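Local atomic coordinates of shikimate dehydrogenase (Thermotoga maritima, PDB entry 3U62), a protein that probably catalyses the reversible NADPH-linked reduction of 3-dehydroshikimate to shikimate, a step on the route to chorismate and the aromatic amino acids. Residues H62-M67 with A119-I124; E74-Q77 with A81-C84; V138-E143 with T174-K179. All coordinates share one frame; numbering follows the deposited sequence.

Interaction 1: H62-M67 with A119-I124. With SO4 (sulfate ion), chain C.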
loop_
_atom_site.group_PDB
_atom_site.type_symbol
_atom_site.label_atom_id
_atom_site.label_comp_id
_atom_site.label_asym_id
_atom_site.label_seq_id
_atom_site.Cartn_x
_atom_site.Cartn_y
_atom_site.Cartn_z
ATOM N N HIS A 62 -9.493 -5.141 4.889
ATOM C CA HIS A 62 -10.588 -4.261 5.296
ATOM C C HIS A 62 -10.664 -2.893 4.620
ATOM O O HIS A 62 -11.560 -2.107 4.937
ATOM C CB HIS A 62 -10.553 -4.061 6.812
ATOM C CG HIS A 62 -10.774 -5.316 7.592
ATOM N ND1 HIS A 62 -10.284 -5.502 8.868
ATOM C CD2 HIS A 62 -11.444 -6.451 7.280
ATOM C CE1 HIS A 62 -10.642 -6.695 9.306
ATOM N NE2 HIS A 62 -11.339 -7.297 8.357
ATOM N N LYS A 63 -9.747 -2.604 3.699
ATOM C CA LYS A 63 -9.703 -1.280 3.063
ATOM C C LYS A 63 -10.966 -0.955 2.262
ATOM O O LYS A 63 -11.508 0.147 2.376
ATOM C CB LYS A 63 -8.449 -1.112 2.199
ATOM C CG LYS A 63 -7.147 -1.094 2.996
ATOM C CD LYS A 63 -5.949 -0.677 2.144
ATOM C CE LYS A 63 -5.639 -1.680 1.032
ATOM N NZ LYS A 63 -5.317 -3.042 1.548
ATOM N N GLU A 64 -11.430 -1.912 1.461
ATOM C CA GLU A 64 -12.691 -1.762 0.738
ATOM C C GLU A 64 -13.872 -1.887 1.701
ATOM O O GLU A 64 -14.842 -1.131 1.605
ATOM C CB GLU A 64 -12.800 -2.801 -0.387
ATOM C CG GLU A 64 -13.916 -2.536 -1.412
ATOM C CD GLU A 64 -15.299 -2.960 -0.928
ATOM O OE1 GLU A 64 -15.405 -3.986 -0.217
ATOM O OE2 GLU A 64 -16.282 -2.269 -1.270
ATOM N N ARG A 65 -13.775 -2.839 2.626
ATOM C CA ARG A 65 -14.854 -3.170 3.557
ATOM C C ARG A 65 -15.286 -1.987 4.430
ATOM O O ARG A 65 -16.482 -1.807 4.684
ATOM C CB ARG A 65 -14.421 -4.335 4.447
ATOM C CG ARG A 65 -15.555 -5.228 4.934
ATOM C CD ARG A 65 -15.045 -6.267 5.928
ATOM N NE ARG A 65 -13.915 -7.038 5.411
ATOM C CZ ARG A 65 -14.024 -8.169 4.718
ATOM N NH1 ARG A 65 -15.218 -8.684 4.444
ATOM N NH2 ARG A 65 -12.932 -8.791 4.294
ATOM N N VAL A 66 -14.317 -1.193 4.879
ATOM C CA VAL A 66 -14.574 -0.091 5.815
ATOM C C VAL A 66 -15.316 1.096 5.174
ATOM O O VAL A 66 -15.863 1.948 5.880
ATOM C CB VAL A 66 -13.259 0.373 6.515
ATOM C CG1 VAL A 66 -12.379 1.189 5.565
ATOM C CG2 VAL A 66 -13.557 1.154 7.793
ATOM N N MET A 67 -15.341 1.131 3.841
ATOM C CA MET A 67 -15.956 2.230 3.092
ATOM C C MET A 67 -17.433 2.433 3.403
ATOM O O MET A 67 -17.918 3.567 3.409
ATOM C CB MET A 67 -15.789 2.014 1.591
ATOM C CG MET A 67 -14.351 2.030 1.123
ATOM S SD MET A 67 -14.253 1.980 -0.667
ATOM C CE MET A 67 -14.726 3.677 -1.074
ATOM N N ALA A 119 -4.547 -2.348 -2.478
ATOM C CA ALA A 119 -3.176 -1.896 -2.708
ATOM C C ALA A 119 -2.913 -1.687 -4.199
ATOM O O ALA A 119 -2.331 -0.673 -4.591
ATOM C CB ALA A 119 -2.181 -2.893 -2.122
ATOM N N ALA A 120 -3.351 -2.645 -5.015
ATOM C CA ALA A 120 -3.213 -2.558 -6.467
ATOM C C ALA A 120 -3.944 -1.349 -7.031
ATOM O O ALA A 120 -3.391 -0.612 -7.849
ATOM C CB ALA A 120 -3.717 -3.819 -7.121
ATOM N N ARG A 121 -5.182 -1.148 -6.585
ATOM C CA ARG A 121 -6.007 -0.045 -7.071
ATOM C C ARG A 121 -5.418 1.317 -6.696
ATOM O O ARG A 121 -5.553 2.284 -7.455
ATOM C CB ARG A 121 -7.458 -0.194 -6.597
ATOM C CG ARG A 121 -8.147 -1.455 -7.132
ATOM C CD ARG A 121 -9.653 -1.455 -6.906
ATOM N NE ARG A 121 -10.015 -1.489 -5.488
ATOM C CZ ARG A 121 -10.213 -2.599 -4.778
ATOM N NH1 ARG A 121 -10.084 -3.796 -5.341
ATOM N NH2 ARG A 121 -10.539 -2.510 -3.496
ATOM N N ALA A 122 -4.760 1.386 -5.538
ATOM C CA ALA A 122 -4.027 2.587 -5.132
ATOM C C ALA A 122 -2.819 2.831 -6.038
ATOM O O ALA A 122 -2.563 3.967 -6.445
ATOM C CB ALA A 122 -3.595 2.481 -3.679
ATOM N N VAL A 123 -2.089 1.762 -6.350
ATOM C CA VAL A 123 -0.934 1.838 -7.245
ATOM C C VAL A 123 -1.360 2.277 -8.650
ATOM O O VAL A 123 -0.736 3.166 -9.234
ATOM C CB VAL A 123 -0.149 0.495 -7.283
ATOM C CG1 VAL A 123 0.826 0.451 -8.455
ATOM C CG2 VAL A 123 0.592 0.280 -5.971
ATOM N N ILE A 124 -2.427 1.671 -9.172
ATOM C CA ILE A 124 -2.957 2.029 -10.490
ATOM C C ILE A 124 -3.366 3.505 -10.538
ATOM O O ILE A 124 -3.018 4.215 -11.485
ATOM C CB ILE A 124 -4.140 1.119 -10.916
ATOM C CG1 ILE A 124 -3.678 -0.337 -11.044
ATOM C CG2 ILE A 124 -4.742 1.595 -12.244
ATOM C CD1 ILE A 124 -4.801 -1.358 -10.903
HETATM S S SO4 C . -8.374 -4.813 0.938
HETATM O O1 SO4 C . -8.361 -6.273 0.915
HETATM O O2 SO4 C . -9.747 -4.336 0.771
HETATM O O3 SO4 C . -7.541 -4.306 -0.147
HETATM O O4 SO4 C . -7.840 -4.344 2.213
HETATM O O HOH W 1 -4.743 -4.532 -0.432
#
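Ala119 and Lys63 face each other across the cleft between the Rossmann-type NADP domain and the substrate domain, and they illustrate how a bound anion and a water can link two segments that touch directly at few points. Ala119 lies in the first turn of helix 118-129, just past the glycine-rich loop that probably receives the cofactor. Its backbone N is 3.7 Å from Lys63 CE, and it donates to a water 3.0 Å away. That water donates in turn to sulfate O3 over 2.8 Å; Lys63 NZ also lies beside it, too close for the distance to be trusted. The sulfate, probably from the crystallisation liquor, is further bound by Gly118 N.

Lys63, the predicted proton acceptor, wraps round this ion. The bend at chi3 (-65°), followed by another at chi4, brings NZ back over the sulfate, 2.9 Å from O4 and also bonded to O3, while Lys63 N donates to O4 as well. One residue thus holds O4 from both its backbone and its side-chain end.

Two residues after Ala119, Arg121 makes the second meeting point. Its guanidinium is held by backbone carbonyls, NE by Ile79 O and NH2 by Lys80 O. Glu64 CB then comes obliquely to NH2 at 3.9 Å, a contact of a methylene with a guanidinium nitrogen, not a salt bridge. The carboxylate leads away, with Glu64 OE1 6.1 Å from Arg121 NH2 and the two planes 72° apart, so any charge attraction is probably modest. Directly after Arg121, Ala122 and Val123 pack against helix 94-101. What binds Glu64 to the shared ion is its backbone: Glu64 N donates to sulfate O2 at 3.0 Å, with a nearly straight N-H...O angle of 169°.

Interaction 2: E74-Q77 with A81-C84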
loop_
_atom_site.group_PDB
_atom_site.type_symbol
_atom_site.label_atom_id
_atom_site.label_comp_id
_atom_site.label_asym_id
_atom_site.label_seq_id
_atom_site.Cartn_x
_atom_site.Cartn_y
_atom_site.Cartn_z
ATOM N N GLU A 74 -13.332 11.546 -2.685
ATOM C CA GLU A 74 -13.502 11.263 -4.110
ATOM C C GLU A 74 -12.463 10.271 -4.635
ATOM O O GLU A 74 -12.801 9.362 -5.396
ATOM C CB GLU A 74 -13.456 12.561 -4.920
ATOM C CG GLU A 74 -13.889 12.420 -6.377
ATOM C CD GLU A 74 -13.753 13.714 -7.166
ATOM O OE1 GLU A 74 -13.106 14.663 -6.672
ATOM O OE2 GLU A 74 -14.293 13.782 -8.291
ATOM N N ASP A 75 -11.208 10.451 -4.228
ATOM C CA ASP A 75 -10.131 9.553 -4.651
ATOM C C ASP A 75 -10.245 8.167 -4.017
ATOM O O ASP A 75 -9.958 7.165 -4.672
ATOM C CB ASP A 75 -8.751 10.170 -4.394
ATOM C CG ASP A 75 -8.559 10.609 -2.954
ATOM O OD1 ASP A 75 -9.295 11.509 -2.498
ATOM O OD2 ASP A 75 -7.660 10.061 -2.283
ATOM N N ALA A 76 -10.671 8.112 -2.754
ATOM C CA ALA A 76 -10.930 6.836 -2.081
ATOM C C ALA A 76 -12.057 6.067 -2.772
ATOM O O ALA A 76 -12.012 4.839 -2.857
ATOM C CB ALA A 76 -11.254 7.061 -0.612
ATOM N N GLN A 77 -13.057 6.800 -3.259
ATOM C CA GLN A 77 -14.154 6.222 -4.034
ATOM C C GLN A 77 -13.664 5.630 -5.352
ATOM O O GLN A 77 -14.052 4.519 -5.718
ATOM C CB GLN A 77 -15.239 7.266 -4.303
ATOM C CG GLN A 77 -16.094 7.626 -3.095
ATOM C CD GLN A 77 -16.980 8.839 -3.334
ATOM O OE1 GLN A 77 -16.569 9.817 -3.962
ATOM N NE2 GLN A 77 -18.205 8.785 -2.821
ATOM N N ALA A 81 -11.033 1.919 -1.929
ATOM C CA ALA A 81 -10.267 1.527 -0.748
ATOM C C ALA A 81 -10.016 2.719 0.163
ATOM O O ALA A 81 -9.648 3.802 -0.298
ATOM C CB ALA A 81 -8.945 0.879 -1.153
ATOM N N VAL A 82 -10.231 2.507 1.457
ATOM C CA VAL A 82 -9.930 3.502 2.478
ATOM C C VAL A 82 -8.905 2.908 3.442
ATOM O O VAL A 82 -9.142 1.850 4.031
ATOM C CB VAL A 82 -11.212 3.933 3.242
ATOM C CG1 VAL A 82 -10.866 4.672 4.530
ATOM C CG2 VAL A 82 -12.101 4.795 2.357
ATOM N N ASN A 83 -7.764 3.576 3.591
ATOM C CA ASN A 83 -6.739 3.127 4.534
ATOM C C ASN A 83 -6.506 4.100 5.687
ATOM O O ASN A 83 -5.713 3.822 6.585
ATOM C CB ASN A 83 -5.416 2.834 3.818
ATOM C CG ASN A 83 -4.657 4.095 3.453
ATOM O OD1 ASN A 83 -5.227 5.039 2.907
ATOM N ND2 ASN A 83 -3.362 4.114 3.749
ATOM N N CYS A 84 -7.186 5.244 5.648
ATOM C CA CYS A 84 -7.056 6.254 6.689
ATOM C C CYS A 84 -8.413 6.872 6.994
ATOM O O CYS A 84 -9.056 7.451 6.115
ATOM C CB CYS A 84 -6.054 7.337 6.274
ATOM S SG CYS A 84 -5.793 8.640 7.512
#
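Ala76 and Ala81 are joined by a single backbone bond, Ala81 N to Ala76 O, 3.2 Å long. The donor lies in the carbonyl plane, with an N-H...O angle of 154°. Beside it, the Ala76 methyl points toward the returning chain. Its CB sits 3.6 Å from Ala81 O and 3.8 Å from Val82 CG2, so a polar link and an apolar one share the same small residue. Val82 can offer CG2 because CG1 stands anti to the backbone N (chi1 165°), which leaves CG2 beside that N and turned to Ala76.

The bond spans five residues, from n+5 back to n, and marks the place where the chain leaves helix 74-79 and turns back into the mixed sheet of the substrate domain. Two residues on from Ala81, Asn83 and Cys84 together oppose Tyr91, a classic beta bulge where strand 84-86 begins.

Farther out, Val82 rests on Val66 and Met67 of the loop that carries the predicted catalytic lysine, and on Pro72 of strand 71-72. The start of the helix is held through Asp75, whose OD1 bonds Ser73 OG and whose OD2 takes Trp95 NE1. Asn83, a predicted shikimate ligand, is positioned by the bond from Thr93 N to its OD1.

Interaction 3: V138-E143 with T174-K179. With SO4 (sulfate ion), chain E; SO4 (sulfate ion), chain D.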
loop_
_atom_site.group_PDB
_atom_site.type_symbol
_atom_site.label_atom_id
_atom_site.label_comp_id
_atom_site.label_asym_id
_atom_site.label_seq_id
_atom_site.Cartn_x
_atom_site.Cartn_y
_atom_site.Cartn_z
ATOM N N VAL A 138 -1.949 -8.192 -13.462
ATOM C CA VAL A 138 -1.873 -9.646 -13.398
ATOM C C VAL A 138 -2.341 -10.062 -12.010
ATOM O O VAL A 138 -1.690 -9.748 -11.012
ATOM C CB VAL A 138 -0.434 -10.155 -13.659
ATOM C CG1 VAL A 138 -0.375 -11.671 -13.592
ATOM C CG2 VAL A 138 0.068 -9.671 -15.009
ATOM N N ASN A 139 -3.477 -10.749 -11.940
ATOM C CA ASN A 139 -4.045 -11.113 -10.643
ATOM C C ASN A 139 -4.569 -12.548 -10.550
ATOM O O ASN A 139 -4.566 -13.292 -11.535
ATOM C CB ASN A 139 -5.107 -10.093 -10.207
ATOM C CG ASN A 139 -6.470 -10.363 -10.817
ATOM O OD1 ASN A 139 -6.613 -10.487 -12.034
ATOM N ND2 ASN A 139 -7.486 -10.449 -9.965
ATOM N N ARG A 140 -5.023 -12.915 -9.354
ATOM C CA ARG A 140 -5.365 -14.297 -9.039
ATOM C C ARG A 140 -6.867 -14.572 -9.011
ATOM O O ARG A 140 -7.310 -15.618 -9.495
ATOM C CB ARG A 140 -4.738 -14.705 -7.702
ATOM C CG ARG A 140 -3.212 -14.721 -7.707
ATOM C CD ARG A 140 -2.639 -14.681 -6.295
ATOM N NE ARG A 140 -2.971 -13.433 -5.602
ATOM C CZ ARG A 140 -2.648 -13.158 -4.339
ATOM N NH1 ARG A 140 -1.978 -14.038 -3.605
ATOM N NH2 ARG A 140 -2.999 -11.994 -3.807
ATOM N N THR A 141 -7.647 -13.642 -8.462
ATOM C CA THR A 141 -9.069 -13.892 -8.213
ATOM C C THR A 141 -9.993 -13.181 -9.199
ATOM O O THR A 141 -9.751 -12.028 -9.577
ATOM C CB THR A 141 -9.483 -13.509 -6.768
ATOM O OG1 THR A 141 -9.402 -12.088 -6.600
ATOM C CG2 THR A 141 -8.580 -14.179 -5.741
ATOM N N ILE A 142 -11.050 -13.881 -9.603
ATOM C CA ILE A 142 -12.032 -13.354 -10.547
ATOM C C ILE A 142 -12.780 -12.161 -9.962
ATOM O O ILE A 142 -12.993 -11.159 -10.647
ATOM C CB ILE A 142 -13.033 -14.449 -10.990
ATOM C CG1 ILE A 142 -12.285 -15.582 -11.710
ATOM C CG2 ILE A 142 -14.111 -13.867 -11.911
ATOM C CD1 ILE A 142 -13.092 -16.857 -11.897
ATOM N N GLU A 143 -13.164 -12.278 -8.694
ATOM C CA GLU A 143 -13.887 -11.224 -7.991
ATOM C C GLU A 143 -13.149 -9.880 -8.049
ATOM O O GLU A 143 -13.744 -8.859 -8.398
ATOM C CB GLU A 143 -14.159 -11.669 -6.548
ATOM C CG GLU A 143 -14.812 -10.634 -5.653
ATOM C CD GLU A 143 -13.796 -9.798 -4.904
ATOM O OE1 GLU A 143 -13.698 -8.586 -5.189
ATOM O OE2 GLU A 143 -13.090 -10.355 -4.034
ATOM N N THR A 174 0.625 -7.586 -3.913
ATOM C CA THR A 174 0.054 -8.700 -3.156
ATOM C C THR A 174 0.864 -8.981 -1.894
ATOM O O THR A 174 1.900 -8.353 -1.651
ATOM C CB THR A 174 0.006 -10.003 -3.994
ATOM O OG1 THR A 174 1.337 -10.503 -4.187
ATOM C CG2 THR A 174 -0.648 -9.768 -5.348
ATOM N N SER A 175 0.385 -9.935 -1.101
ATOM C CA SER A 175 1.109 -10.399 0.075
ATOM C C SER A 175 2.109 -11.511 -0.261
ATOM O O SER A 175 2.789 -12.020 0.632
ATOM C CB SER A 175 0.134 -10.864 1.158
ATOM O OG SER A 175 -0.557 -9.767 1.729
ATOM N N VAL A 176 2.194 -11.888 -1.538
ATOM C CA VAL A 176 3.167 -12.890 -1.987
ATOM C C VAL A 176 4.582 -12.344 -1.798
ATOM O O VAL A 176 4.967 -11.357 -2.434
ATOM C CB VAL A 176 2.947 -13.312 -3.466
ATOM C CG1 VAL A 176 4.016 -14.312 -3.912
ATOM C CG2 VAL A 176 1.556 -13.910 -3.656
ATOM N N GLY A 177 5.345 -12.997 -0.920
ATOM C CA GLY A 177 6.690 -12.545 -0.575
ATOM C C GLY A 177 6.856 -12.276 0.910
ATOM O O GLY A 177 7.979 -12.273 1.422
ATOM N N MET A 178 5.738 -12.051 1.601
ATOM C CA MET A 178 5.749 -11.774 3.039
ATOM C C MET A 178 6.280 -12.953 3.851
ATOM O O MET A 178 6.962 -12.762 4.859
ATOM C CB MET A 178 4.354 -11.383 3.533
ATOM C CG MET A 178 3.896 -10.011 3.064
ATOM S SD MET A 178 2.566 -9.323 4.068
ATOM C CE MET A 178 3.456 -8.876 5.558
ATOM N N LYS A 179 5.963 -14.165 3.402
ATOM C CA LYS A 179 6.432 -15.383 4.057
ATOM C C LYS A 179 7.510 -16.082 3.220
ATOM O O LYS A 179 7.740 -17.287 3.356
ATOM C CB LYS A 179 5.255 -16.320 4.355
ATOM C CG LYS A 179 4.239 -15.735 5.334
ATOM C CD LYS A 179 3.044 -16.650 5.532
ATOM C CE LYS A 179 2.059 -16.053 6.526
ATOM N NZ LYS A 179 0.870 -16.928 6.727
HETATM S S SO4 E . -5.539 -10.881 -6.358
HETATM O O1 SO4 E . -5.723 -11.742 -5.193
HETATM O O2 SO4 E . -6.700 -11.000 -7.240
HETATM O O3 SO4 E . -4.341 -11.294 -7.083
HETATM O O4 SO4 E . -5.389 -9.495 -5.923
HETATM S S SO4 D . -3.216 -9.895 -0.448
HETATM O O1 SO4 D . -3.805 -10.710 0.613
HETATM O O2 SO4 D . -4.275 -9.318 -1.276
HETATM O O3 SO4 D . -2.350 -10.727 -1.279
HETATM O O4 SO4 D . -2.432 -8.815 0.145
#
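Sulfate D O3 is gripped from both segments: Arg140 NH2 reaches it at 2.9 Å with an angle of 159°, and Ser175 N donates to it over 2.9 Å. Arg140 lies in the loop between strand 135-139 and helix 142-146 of the Rossmann domain, within an Asn-Arg-Thr sequence that leads into the helix. In NADP-dependent relatives such a sequence receives the 2'-phosphate of the cofactor. Sulfate E, probably from the crystallisation liquor, is consistent with that role.

Asn139 ND2, Thr141 N and Thr141 OG1 all donate to O2 of sulfate E. The bend of Arg140 at chi3 (-64°) turns NE back to O3 of the same ion, 2.9 Å away and almost straight at 176°. The guanidinium therefore spans the two sulfates, meeting O3 of each at its edge, near its plane, and its rotation is well fixed. Ala116 N and Arg144 NH1 add further bonds to bound sulfate.

Across the contact the flat group meets methyls. Thr174 CG2 lies over one face, 3.6 Å from Arg140 NH2. Thr174 OG1 turns to its own chain, accepting from Val176 N at 3.1 Å in an ST turn and also from Asn172 ND2. Replacing Thr174 with an alanine removes both branches, which would probably leave Val176 N and Asn172 ND2 without this acceptor and uncover part of the guanidinium face. Val176 and the arginine run alongside each other in opposing senses, Val176 CG2 coming obliquely to within 3.5 Å of Arg140 NH1.

From the N terminus, the chain first lays down the substrate domain. Residues 62-67, in the loop after strand 55-58, open interaction 1, which closes only when helix 118-129 of the cofactor domain is reached. Interaction 2 opens and closes within that span, turning helix 74-79 back toward strand 84-86. The two touch: Lys63 O probably accepts from Val82 N at 2.8 Å, and Met67 packs against Ala76 and Ala81. Interaction 3 follows in series, joining the turn after strand 135-139 to the loop after strand 169-172, with its centre about 14 Å from that of interaction 1. Interaction 1 alone spans the two domains.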